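Local coordinates for protein 3,6-diketocamphane 1,6-monooxygenase (Pseudomonas putida, PDB 4UWM) that catalyses the FMN-dependent Baeyer-Villiger oxygenation of a diketocamphane to a lactone, a step by which the bacterium degrades (-)-camphor, at residues P57-I61 with F73-H78; H78-H82 with I107-A111; E197-F203 with F218-I223. All coordinates share one frame; numbering follows the deposited sequence.

Interaction 1: residues P57-I61 with F73-H78. With FMN (flavin mononucleotide), chain C.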
loop_
_atom_site.group_PDB
_atom_site.type_symbol
_atom_site.label_atom_id
_atom_site.label_comp_id
_atom_site.label_asym_id
_atom_site.label_seq_id
_atom_site.Cartn_x
_atom_site.Cartn_y
_atom_site.Cartn_z
ATOM N N PRO A 57 -3.731 -3.961 -4.559
ATOM C CA PRO A 57 -2.659 -4.444 -5.427
ATOM C C PRO A 57 -1.354 -3.679 -5.227
ATOM O O PRO A 57 -0.289 -4.251 -5.441
ATOM C CB PRO A 57 -3.220 -4.219 -6.849
ATOM C CG PRO A 57 -4.375 -3.244 -6.675
ATOM C CD PRO A 57 -4.946 -3.619 -5.332
ATOM N N GLU A 58 -1.432 -2.413 -4.798
ATOM C CA GLU A 58 -0.222 -1.606 -4.608
ATOM C C GLU A 58 0.704 -2.175 -3.514
ATOM O O GLU A 58 1.941 -1.967 -3.565
ATOM C CB GLU A 58 -0.586 -0.113 -4.348
ATOM C CG GLU A 58 -1.174 0.173 -2.960
ATOM C CD GLU A 58 -2.663 -0.105 -2.805
ATOM O OE1 GLU A 58 -3.311 -0.687 -3.714
ATOM O OE2 GLU A 58 -3.230 0.310 -1.767
ATOM N N LEU A 59 0.134 -2.877 -2.515
ATOM C CA LEU A 59 0.968 -3.512 -1.478
ATOM C C LEU A 59 1.872 -4.599 -2.064
ATOM O O LEU A 59 3.066 -4.701 -1.711
ATOM C CB LEU A 59 0.122 -4.101 -0.330
ATOM C CG LEU A 59 -0.749 -3.176 0.524
ATOM C CD1 LEU A 59 -1.218 -3.884 1.798
ATOM C CD2 LEU A 59 -0.049 -1.909 0.902
ATOM N N LEU A 60 1.310 -5.388 -2.962
ATOM C CA LEU A 60 2.059 -6.466 -3.591
ATOM C C LEU A 60 3.104 -5.890 -4.551
ATOM O O LEU A 60 4.252 -6.336 -4.579
ATOM C CB LEU A 60 1.098 -7.388 -4.329
ATOM C CG LEU A 60 1.714 -8.518 -5.162
ATOM C CD1 LEU A 60 2.690 -9.351 -4.328
ATOM C CD2 LEU A 60 0.602 -9.363 -5.755
ATOM N N ILE A 61 2.708 -4.867 -5.311
ATOM C CA ILE A 61 3.647 -4.183 -6.218
ATOM C C ILE A 61 4.834 -3.625 -5.431
ATOM O O ILE A 61 5.999 -3.836 -5.798
ATOM C CB ILE A 61 2.956 -3.046 -7.000
ATOM C CG1 ILE A 61 1.899 -3.600 -7.960
ATOM C CG2 ILE A 61 4.007 -2.219 -7.746
ATOM C CD1 ILE A 61 0.993 -2.563 -8.644
ATOM N N PHE A 73 4.924 -3.039 -13.483
ATOM C CA PHE A 73 3.718 -3.389 -12.705
ATOM C C PHE A 73 2.560 -2.450 -12.986
ATOM O O PHE A 73 2.782 -1.277 -13.255
ATOM C CB PHE A 73 4.021 -3.337 -11.212
ATOM C CG PHE A 73 5.017 -4.347 -10.757
ATOM C CD1 PHE A 73 4.613 -5.640 -10.428
ATOM C CD2 PHE A 73 6.350 -4.002 -10.612
ATOM C CE1 PHE A 73 5.533 -6.574 -9.984
ATOM C CE2 PHE A 73 7.283 -4.939 -10.155
ATOM C CZ PHE A 73 6.875 -6.228 -9.853
ATOM N N ALA A 74 1.332 -2.958 -12.907
ATOM C CA ALA A 74 0.157 -2.111 -12.977
ATOM C C ALA A 74 -0.944 -2.651 -12.098
ATOM O O ALA A 74 -1.285 -3.835 -12.191
ATOM C CB ALA A 74 -0.357 -1.997 -14.418
ATOM N N PRO A 75 -1.544 -1.777 -11.268
ATOM C CA PRO A 75 -2.845 -2.151 -10.738
ATOM C C PRO A 75 -3.828 -2.214 -11.898
ATOM O O PRO A 75 -3.834 -1.318 -12.777
ATOM C CB PRO A 75 -3.187 -0.990 -9.765
ATOM C CG PRO A 75 -2.430 0.169 -10.300
ATOM C CD PRO A 75 -1.160 -0.396 -10.901
ATOM N N MET A 76 -4.650 -3.253 -11.925
ATOM C CA MET A 76 -5.586 -3.460 -13.029
ATOM C C MET A 76 -6.933 -3.965 -12.523
ATOM O O MET A 76 -7.250 -5.171 -12.626
ATOM C CB MET A 76 -4.989 -4.432 -14.059
ATOM C CG MET A 76 -5.769 -4.525 -15.372
ATOM S SD MET A 76 -5.852 -2.925 -16.205
ATOM C CE MET A 76 -4.102 -2.652 -16.534
ATOM N N ALA A 77 -7.760 -3.070 -11.981
ATOM C CA ALA A 77 -7.539 -1.608 -11.944
ATOM C C ALA A 77 -7.747 -1.040 -10.544
ATOM O O ALA A 77 -8.530 -1.585 -9.749
ATOM C CB ALA A 77 -8.546 -0.949 -12.884
ATOM N N HIS A 78 -7.114 0.090 -10.243
ATOM C CA HIS A 78 -7.587 0.863 -9.084
ATOM C C HIS A 78 -9.010 1.332 -9.339
ATOM O O HIS A 78 -9.311 1.875 -10.410
ATOM C CB HIS A 78 -6.684 2.077 -8.828
ATOM C CG HIS A 78 -5.403 1.758 -8.134
ATOM N ND1 HIS A 78 -5.338 0.934 -7.026
ATOM C CD2 HIS A 78 -4.143 2.214 -8.340
ATOM C CE1 HIS A 78 -4.077 0.874 -6.606
ATOM N NE2 HIS A 78 -3.330 1.622 -7.399
HETATM N N1 FMN C . -11.786 -5.338 -14.874
HETATM C C2 FMN C . -10.551 -4.876 -14.520
HETATM O O2 FMN C . -10.393 -3.657 -14.297
HETATM N N3 FMN C . -9.480 -5.682 -14.402
HETATM C C4 FMN C . -9.550 -7.000 -14.626
HETATM O O4 FMN C . -8.523 -7.700 -14.505
HETATM C C4A FMN C . -10.860 -7.595 -15.015
HETATM N N5 FMN C . -11.014 -8.918 -15.251
HETATM C C5A FMN C . -12.215 -9.441 -15.604
HETATM C C6 FMN C . -12.335 -10.812 -15.845
HETATM C C7 FMN C . -13.562 -11.368 -16.209
HETATM C C7M FMN C . -13.670 -12.851 -16.465
HETATM C C8 FMN C . -14.753 -10.478 -16.341
HETATM C C8M FMN C . -16.100 -11.022 -16.730
HETATM C C9 FMN C . -14.635 -9.112 -16.102
HETATM C C9A FMN C . -13.412 -8.551 -15.740
HETATM N N10 FMN C . -13.285 -7.157 -15.501
HETATM C C10 FMN C . -12.010 -6.654 -15.129
HETATM C "C1'" FMN C . -14.455 -6.266 -15.609
HETATM C "C2'" FMN C . -14.526 -5.584 -16.967
HETATM O "O2'" FMN C . -13.239 -5.045 -17.261
HETATM C "C3'" FMN C . -15.562 -4.463 -16.959
HETATM O "O3'" FMN C . -16.809 -4.993 -17.429
HETATM C "C4'" FMN C . -15.097 -3.285 -17.820
HETATM O "O4'" FMN C . -14.144 -2.492 -17.099
HETATM C "C5'" FMN C . -16.241 -2.403 -18.307
HETATM O "O5'" FMN C . -16.554 -2.879 -19.609
HETATM P P FMN C . -17.460 -2.081 -20.661
HETATM O O1P FMN C . -17.144 -0.625 -20.522
HETATM O O2P FMN C . -16.963 -2.687 -21.940
HETATM O O3P FMN C . -18.859 -2.462 -20.267
#
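I61 and F73 lie alongside each other, their side chains running in opposed directions, where helix 57-65 lies against strand 72-79, two elements of a beta-alpha-beta unit in a TIM-barrel fold. The pair illustrates how such a barrel is built: the axes of 57-61 and 73-75 run nearly antiparallel (167°), 8.5 Å apart, with P57, I61, F73 and P75 packed between them. In I61 a chi1 of -66° puts CG1 beside the backbone N and CG2 anti to it; CG2 rests 3.6 Å from F73 CB and meets the aromatic ring obliquely, while I61 CD1 sits 3.8 Å from P75 CD, crossing that proline at about a right angle. P57 crosses P75 almost perpendicularly, its CG 4.0 Å from P75 CB. P75 CB also lies over the centre of one face of the H78 imidazole, and E58 comes to the edge of that ring: OE1 is in the ring plane, 3.4 Å from H78 CE1, with the carboxylate and ring planes 63° apart. E58 OE2 binds N56 and H78 ND1 binds E45. Past P75 a cis peptide between M76 and A77 interrupts the strand, and M76 O accepts a 2.9 Å hydrogen bond from N3 of the flavin.

Interaction 2: residues H78-H82 with I107-A111; sequences HLLPH and IGAGA
L80 crosses I107 obliquely on the tightly packed side of this contact, its CD1 4.0 Å from I107 CB and its CD2 facing the CG2 methyl of the same isoleucine. In I107 a chi1 of 66° leaves CG2 anti to the carbonyl carbon, beside L80. Helices 85-98 and 139-155 close round L80, so an alanine here would probably open a gap beside I107 and deprive its CB and CG2 of their leucine neighbour. Next to this apolar core, strands 72-79 and 105-108 end their parallel pairing. H78 O receives G108 N at 3.0 Å, with I107 CA adding a CA-H...O contact at 3.5 Å. In turn G108 O takes the bond from L80 N at 3.2 Å, well aligned at the oxygen (172°) but bent at the hydrogen (140°), just as the chain turns into the 3-10 segment 80-82.

Toward solvent, L79, G108, A109 and G110 are partly exposed, yet L79 still packs closely: its CD2 lies 3.6 Å from G110 N, covering a glycine whose backbone angles would jam a CB against the preceding carbonyl. P81 CG approaches A109 O to 3.6 Å. The looseness lies in the link from H82, whose ring stacks on H119: it meets the second segment mainly through a water, 2.7 Å from H82 NE2 and donating to A109 O at 2.8 Å. The chemistry thus divides: direct backbone bonds and touching apolar branches fix the strand ends, whereas the end of the 3-10 segment depends on a solvent-mediated link, which probably tolerates more movement.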
loop_
_atom_site.group_PDB
_atom_site.type_symbol
_atom_site.label_atom_id
_atom_site.label_comp_id
_atom_site.label_asym_id
_atom_site.label_seq_id
_atom_site.Cartn_x
_atom_site.Cartn_y
_atom_site.Cartn_z
ATOM N N HIS A 78 -7.114 0.090 -10.243
ATOM C CA HIS A 78 -7.587 0.863 -9.084
ATOM C C HIS A 78 -9.010 1.332 -9.339
ATOM O O HIS A 78 -9.311 1.875 -10.410
ATOM C CB HIS A 78 -6.684 2.077 -8.828
ATOM C CG HIS A 78 -5.403 1.758 -8.134
ATOM N ND1 HIS A 78 -5.338 0.934 -7.026
ATOM C CD2 HIS A 78 -4.143 2.214 -8.340
ATOM C CE1 HIS A 78 -4.077 0.874 -6.606
ATOM N NE2 HIS A 78 -3.330 1.622 -7.399
ATOM N N LEU A 79 -9.888 1.104 -8.379
ATOM C CA LEU A 79 -11.280 1.497 -8.516
ATOM C C LEU A 79 -11.417 2.926 -7.951
ATOM O O LEU A 79 -11.516 3.134 -6.746
ATOM C CB LEU A 79 -12.213 0.499 -7.816
ATOM C CG LEU A 79 -12.003 -0.952 -8.321
ATOM C CD1 LEU A 79 -12.973 -1.911 -7.666
ATOM C CD2 LEU A 79 -12.159 -1.009 -9.851
ATOM N N LEU A 80 -11.386 3.896 -8.852
ATOM C CA LEU A 80 -11.393 5.333 -8.468
ATOM C C LEU A 80 -12.521 5.790 -7.566
ATOM O O LEU A 80 -12.288 6.643 -6.712
ATOM C CB LEU A 80 -11.266 6.230 -9.696
ATOM C CG LEU A 80 -10.117 5.953 -10.666
ATOM C CD1 LEU A 80 -9.960 7.114 -11.641
ATOM C CD2 LEU A 80 -8.799 5.677 -9.967
ATOM N N PRO A 81 -13.741 5.223 -7.714
ATOM C CA PRO A 81 -14.813 5.650 -6.800
ATOM C C PRO A 81 -14.609 5.290 -5.318
ATOM O O PRO A 81 -15.326 5.798 -4.455
ATOM C CB PRO A 81 -16.048 4.942 -7.359
ATOM C CG PRO A 81 -15.718 4.658 -8.792
ATOM C CD PRO A 81 -14.256 4.321 -8.762
ATOM N N HIS A 82 -13.607 4.456 -5.010
ATOM C CA HIS A 82 -13.465 3.910 -3.662
ATOM C C HIS A 82 -12.414 4.630 -2.772
ATOM O O HIS A 82 -12.212 4.227 -1.619
ATOM C CB HIS A 82 -13.084 2.398 -3.729
ATOM C CG HIS A 82 -14.132 1.507 -4.331
ATOM N ND1 HIS A 82 -13.906 0.164 -4.564
ATOM C CD2 HIS A 82 -15.394 1.761 -4.775
ATOM C CE1 HIS A 82 -14.993 -0.379 -5.102
ATOM N NE2 HIS A 82 -15.909 0.568 -5.237
ATOM N N ILE A 107 -7.222 2.100 -14.442
ATOM C CA ILE A 107 -8.344 2.707 -13.686
ATOM C C ILE A 107 -9.669 2.072 -14.055
ATOM O O ILE A 107 -9.819 1.575 -15.159
ATOM C CB ILE A 107 -8.429 4.236 -13.903
ATOM C CG1 ILE A 107 -8.801 4.562 -15.370
ATOM C CG2 ILE A 107 -7.122 4.891 -13.490
ATOM C CD1 ILE A 107 -9.187 6.019 -15.602
ATOM N N GLY A 108 -10.625 2.050 -13.132
ATOM C CA GLY A 108 -11.945 1.540 -13.451
ATOM C C GLY A 108 -12.971 1.939 -12.429
ATOM O O GLY A 108 -12.632 2.551 -11.418
ATOM N N ALA A 109 -14.223 1.571 -12.693
ATOM C CA ALA A 109 -15.377 1.927 -11.866
ATOM C C ALA A 109 -15.666 0.891 -10.812
ATOM O O ALA A 109 -16.148 1.223 -9.736
ATOM C CB ALA A 109 -16.620 2.098 -12.744
ATOM N N GLY A 110 -15.423 -0.377 -11.146
ATOM C CA GLY A 110 -15.800 -1.500 -10.281
ATOM C C GLY A 110 -17.124 -2.132 -10.719
ATOM O O GLY A 110 -18.147 -1.450 -10.821
ATOM N N ALA A 111 -17.097 -3.440 -10.925
ATOM C CA ALA A 111 -18.236 -4.215 -11.419
ATOM C C ALA A 111 -18.954 -5.008 -10.331
ATOM O O ALA A 111 -19.859 -5.778 -10.637
ATOM C CB ALA A 111 -17.757 -5.158 -12.518
HETATM O O HOH W 1 -17.346 0.023 -7.469
#

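Interaction 3: residues E197-F203 with F218-I223; sequences EIAVTGF and FKPVSI. With FMN (flavin mononucleotide), chain C.
I198 O takes the shortest backbone bond between strands 198-202 and 219-223, accepting K219 N at 2.8 Å, in the carbonyl plane and nearly straight at the hydrogen (166°). Three more bonds continue the parallel pairing: K219 O receives V200 N, V200 O receives V221 N, and V221 O receives G202 N with T201 CA adding a CA-H...O contact at 3.2 Å. Beyond G202 the segments part, and the buried G202 O and I223 N have no partner in the model.

I198 and F218 run alongside each other in the same direction; a chi1 of -68° sets CG1 of I198 beside the nitrogen and leaves CG2 anti to it, 3.6 Å from the F218 ring centroid and only 2° off its normal, a direct CH-pi contact. The K219 chain lies beside A199 CB. A water bridges E197 OE2 and K219 NZ, which stand 5.3 Å apart; R252 forms a salt bridge with the glutamate and offers its carbonyl to the lysine.

At the other end T201 O accepts a 2.9 Å bond from O4' of the FMN ribityl chain, and T201 OG1 faces O2' and O4', its proton unsettled between them. F203 N makes weak bonds to O5' and O2P, its ring has C8M over one face, and I223 CD1 lies 3.8 Å from N5. Helix 208-216 connects the strands, a beta-alpha-beta crossover whose strand ends hold the cofactor, as expected of a TIM barrel in the bacterial luciferase family.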
loop_
_atom_site.group_PDB
_atom_site.type_symbol
_atom_site.label_atom_id
_atom_site.label_comp_id
_atom_site.label_asym_id
_atom_site.label_seq_id
_atom_site.Cartn_x
_atom_site.Cartn_y
_atom_site.Cartn_z
ATOM N N GLU A 197 1.358 6.241 -17.869
ATOM C CA GLU A 197 0.463 5.720 -18.887
ATOM C C GLU A 197 -0.742 5.083 -18.194
ATOM O O GLU A 197 -0.567 4.386 -17.191
ATOM C CB GLU A 197 1.178 4.699 -19.770
ATOM C CG GLU A 197 0.276 4.088 -20.832
ATOM C CD GLU A 197 1.046 3.362 -21.926
ATOM O OE1 GLU A 197 2.290 3.303 -21.840
ATOM O OE2 GLU A 197 0.395 2.854 -22.862
ATOM N N ILE A 198 -1.938 5.337 -18.720
ATOM C CA ILE A 198 -3.192 4.902 -18.100
ATOM C C ILE A 198 -3.845 3.838 -18.979
ATOM O O ILE A 198 -3.868 3.979 -20.207
ATOM C CB ILE A 198 -4.133 6.106 -17.842
ATOM C CG1 ILE A 198 -3.531 6.994 -16.745
ATOM C CG2 ILE A 198 -5.552 5.681 -17.518
ATOM C CD1 ILE A 198 -4.297 8.272 -16.487
ATOM N N ALA A 199 -4.322 2.759 -18.344
ATOM C CA ALA A 199 -5.007 1.667 -19.026
ATOM C C ALA A 199 -6.427 1.490 -18.532
ATOM O O ALA A 199 -6.750 1.857 -17.402
ATOM C CB ALA A 199 -4.208 0.380 -18.872
ATOM N N VAL A 200 -7.297 0.971 -19.402
ATOM C CA VAL A 200 -8.654 0.599 -18.995
ATOM C C VAL A 200 -8.980 -0.762 -19.612
ATOM O O VAL A 200 -8.429 -1.134 -20.642
ATOM C CB VAL A 200 -9.742 1.640 -19.373
ATOM C CG1 VAL A 200 -9.422 3.021 -18.813
ATOM C CG2 VAL A 200 -9.963 1.701 -20.877
ATOM N N THR A 201 -9.839 -1.529 -18.942
ATOM C CA THR A 201 -10.226 -2.853 -19.418
ATOM C C THR A 201 -11.634 -2.791 -19.971
ATOM O O THR A 201 -12.492 -2.127 -19.405
ATOM C CB THR A 201 -10.190 -3.935 -18.307
ATOM O OG1 THR A 201 -11.062 -3.557 -17.239
ATOM C CG2 THR A 201 -8.790 -4.129 -17.766
ATOM N N GLY A 202 -11.855 -3.481 -21.088
ATOM C CA GLY A 202 -13.199 -3.629 -21.652
ATOM C C GLY A 202 -13.647 -5.090 -21.671
ATOM O O GLY A 202 -12.827 -6.005 -21.874
ATOM N N PHE A 203 -14.936 -5.319 -21.418
ATOM C CA PHE A 203 -15.478 -6.668 -21.584
ATOM C C PHE A 203 -16.639 -6.748 -22.564
ATOM O O PHE A 203 -16.656 -7.664 -23.394
ATOM C CB PHE A 203 -15.833 -7.376 -20.266
ATOM C CG PHE A 203 -16.304 -8.801 -20.465
ATOM C CD1 PHE A 203 -15.405 -9.802 -20.850
ATOM C CD2 PHE A 203 -17.650 -9.140 -20.304
ATOM C CE1 PHE A 203 -15.838 -11.109 -21.050
ATOM C CE2 PHE A 203 -18.085 -10.444 -20.505
ATOM C CZ PHE A 203 -17.179 -11.427 -20.881
ATOM N N PHE A 218 -5.581 6.256 -23.992
ATOM C CA PHE A 218 -5.218 5.260 -22.965
ATOM C C PHE A 218 -4.848 3.911 -23.592
ATOM O O PHE A 218 -5.147 3.655 -24.762
ATOM C CB PHE A 218 -6.374 5.075 -21.971
ATOM C CG PHE A 218 -6.665 6.289 -21.128
ATOM C CD1 PHE A 218 -5.700 7.277 -20.936
ATOM C CD2 PHE A 218 -7.897 6.421 -20.488
ATOM C CE1 PHE A 218 -5.968 8.386 -20.156
ATOM C CE2 PHE A 218 -8.171 7.533 -19.703
ATOM C CZ PHE A 218 -7.203 8.508 -19.527
ATOM N N LYS A 219 -4.210 3.047 -22.805
ATOM C CA LYS A 219 -3.891 1.687 -23.219
ATOM C C LYS A 219 -5.136 0.805 -23.096
ATOM O O LYS A 219 -5.738 0.739 -22.025
ATOM C CB LYS A 219 -2.730 1.175 -22.358
ATOM C CG LYS A 219 -2.380 -0.299 -22.509
ATOM C CD LYS A 219 -1.229 -0.669 -21.573
ATOM C CE LYS A 219 -0.832 -2.128 -21.700
ATOM N NZ LYS A 219 -0.170 -2.397 -23.013
ATOM N N PRO A 220 -5.556 0.135 -24.201
ATOM C CA PRO A 220 -6.719 -0.737 -24.089
ATOM C C PRO A 220 -6.334 -2.162 -23.607
ATOM O O PRO A 220 -5.320 -2.715 -24.025
ATOM C CB PRO A 220 -7.260 -0.759 -25.531
ATOM C CG PRO A 220 -6.013 -0.670 -26.369
ATOM C CD PRO A 220 -5.068 0.228 -25.598
ATOM N N VAL A 221 -7.145 -2.735 -22.723
ATOM C CA VAL A 221 -6.921 -4.098 -22.220
ATOM C C VAL A 221 -8.229 -4.845 -22.446
ATOM O O VAL A 221 -9.276 -4.409 -22.004
ATOM C CB VAL A 221 -6.533 -4.124 -20.699
ATOM C CG1 VAL A 221 -6.190 -5.544 -20.249
ATOM C CG2 VAL A 221 -5.358 -3.208 -20.420
ATOM N N SER A 222 -8.167 -5.972 -23.151
ATOM C CA SER A 222 -9.356 -6.763 -23.421
ATOM C C SER A 222 -9.212 -8.151 -22.813
ATOM O O SER A 222 -8.121 -8.720 -22.807
ATOM C CB SER A 222 -9.573 -6.914 -24.940
ATOM O OG SER A 222 -9.700 -5.658 -25.602
ATOM N N ILE A 223 -10.312 -8.678 -22.297
ATOM C CA ILE A 223 -10.374 -10.077 -21.890
ATOM C C ILE A 223 -10.900 -10.863 -23.094
ATOM O O ILE A 223 -11.973 -10.559 -23.610
ATOM C CB ILE A 223 -11.309 -10.294 -20.678
ATOM C CG1 ILE A 223 -11.059 -9.258 -19.558
ATOM C CG2 ILE A 223 -11.203 -11.728 -20.170
ATOM C CD1 ILE A 223 -9.730 -9.357 -18.824
HETATM N N1 FMN C . -11.786 -5.338 -14.874
HETATM C C2 FMN C . -10.551 -4.876 -14.520
HETATM O O2 FMN C . -10.393 -3.657 -14.297
HETATM N N3 FMN C . -9.480 -5.682 -14.402
HETATM C C4 FMN C . -9.550 -7.000 -14.626
HETATM O O4 FMN C . -8.523 -7.700 -14.505
HETATM C C4A FMN C . -10.860 -7.595 -15.015
HETATM N N5 FMN C . -11.014 -8.918 -15.251
HETATM C C5A FMN C . -12.215 -9.441 -15.604
HETATM C C6 FMN C . -12.335 -10.812 -15.845
HETATM C C7 FMN C . -13.562 -11.368 -16.209
HETATM C C7M FMN C . -13.670 -12.851 -16.465
HETATM C C8 FMN C . -14.753 -10.478 -16.341
HETATM C C8M FMN C . -16.100 -11.022 -16.730
HETATM C C9 FMN C . -14.635 -9.112 -16.102
HETATM C C9A FMN C . -13.412 -8.551 -15.740
HETATM N N10 FMN C . -13.285 -7.157 -15.501
HETATM C C10 FMN C . -12.010 -6.654 -15.129
HETATM C "C1'" FMN C . -14.455 -6.266 -15.609
HETATM C "C2'" FMN C . -14.526 -5.584 -16.967
HETATM O "O2'" FMN C . -13.239 -5.045 -17.261
HETATM C "C3'" FMN C . -15.562 -4.463 -16.959
HETATM O "O3'" FMN C . -16.809 -4.993 -17.429
HETATM C "C4'" FMN C . -15.097 -3.285 -17.820
HETATM O "O4'" FMN C . -14.144 -2.492 -17.099
HETATM C "C5'" FMN C . -16.241 -2.403 -18.307
HETATM O "O5'" FMN C . -16.554 -2.879 -19.609
HETATM P P FMN C . -17.460 -2.081 -20.661
HETATM O O1P FMN C . -17.144 -0.625 -20.522
HETATM O O2P FMN C . -16.963 -2.687 -21.940
HETATM O O3P FMN C . -18.859 -2.462 -20.267
HETATM O O HOH W 2 1.146 -0.050 -23.490
HETATM O O HOH W 3 -14.472 -9.021 -24.672
#

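Overall arrangement
The three contacts follow one another along the chain, and their centres lie about 12 to 14 Å apart on or against one curled parallel sheet. Interactions 1 and 2 share H78 and strand 72-79: the first packs a helix against that strand, the second pairs its end with strand 105-108. That neighbour in turn pairs with strand 198-202 of interaction 3, I107 N probably bonding to A199 O, while I107 CG1 packs on V200 CG1. Interactions 1 and 3 also meet where the M76 side chain reaches T201 and A199. Both touch the FMN, and interaction 2 joins in the strand between them, so successive beta-alpha-beta units bring residues distant in sequence to one cofactor.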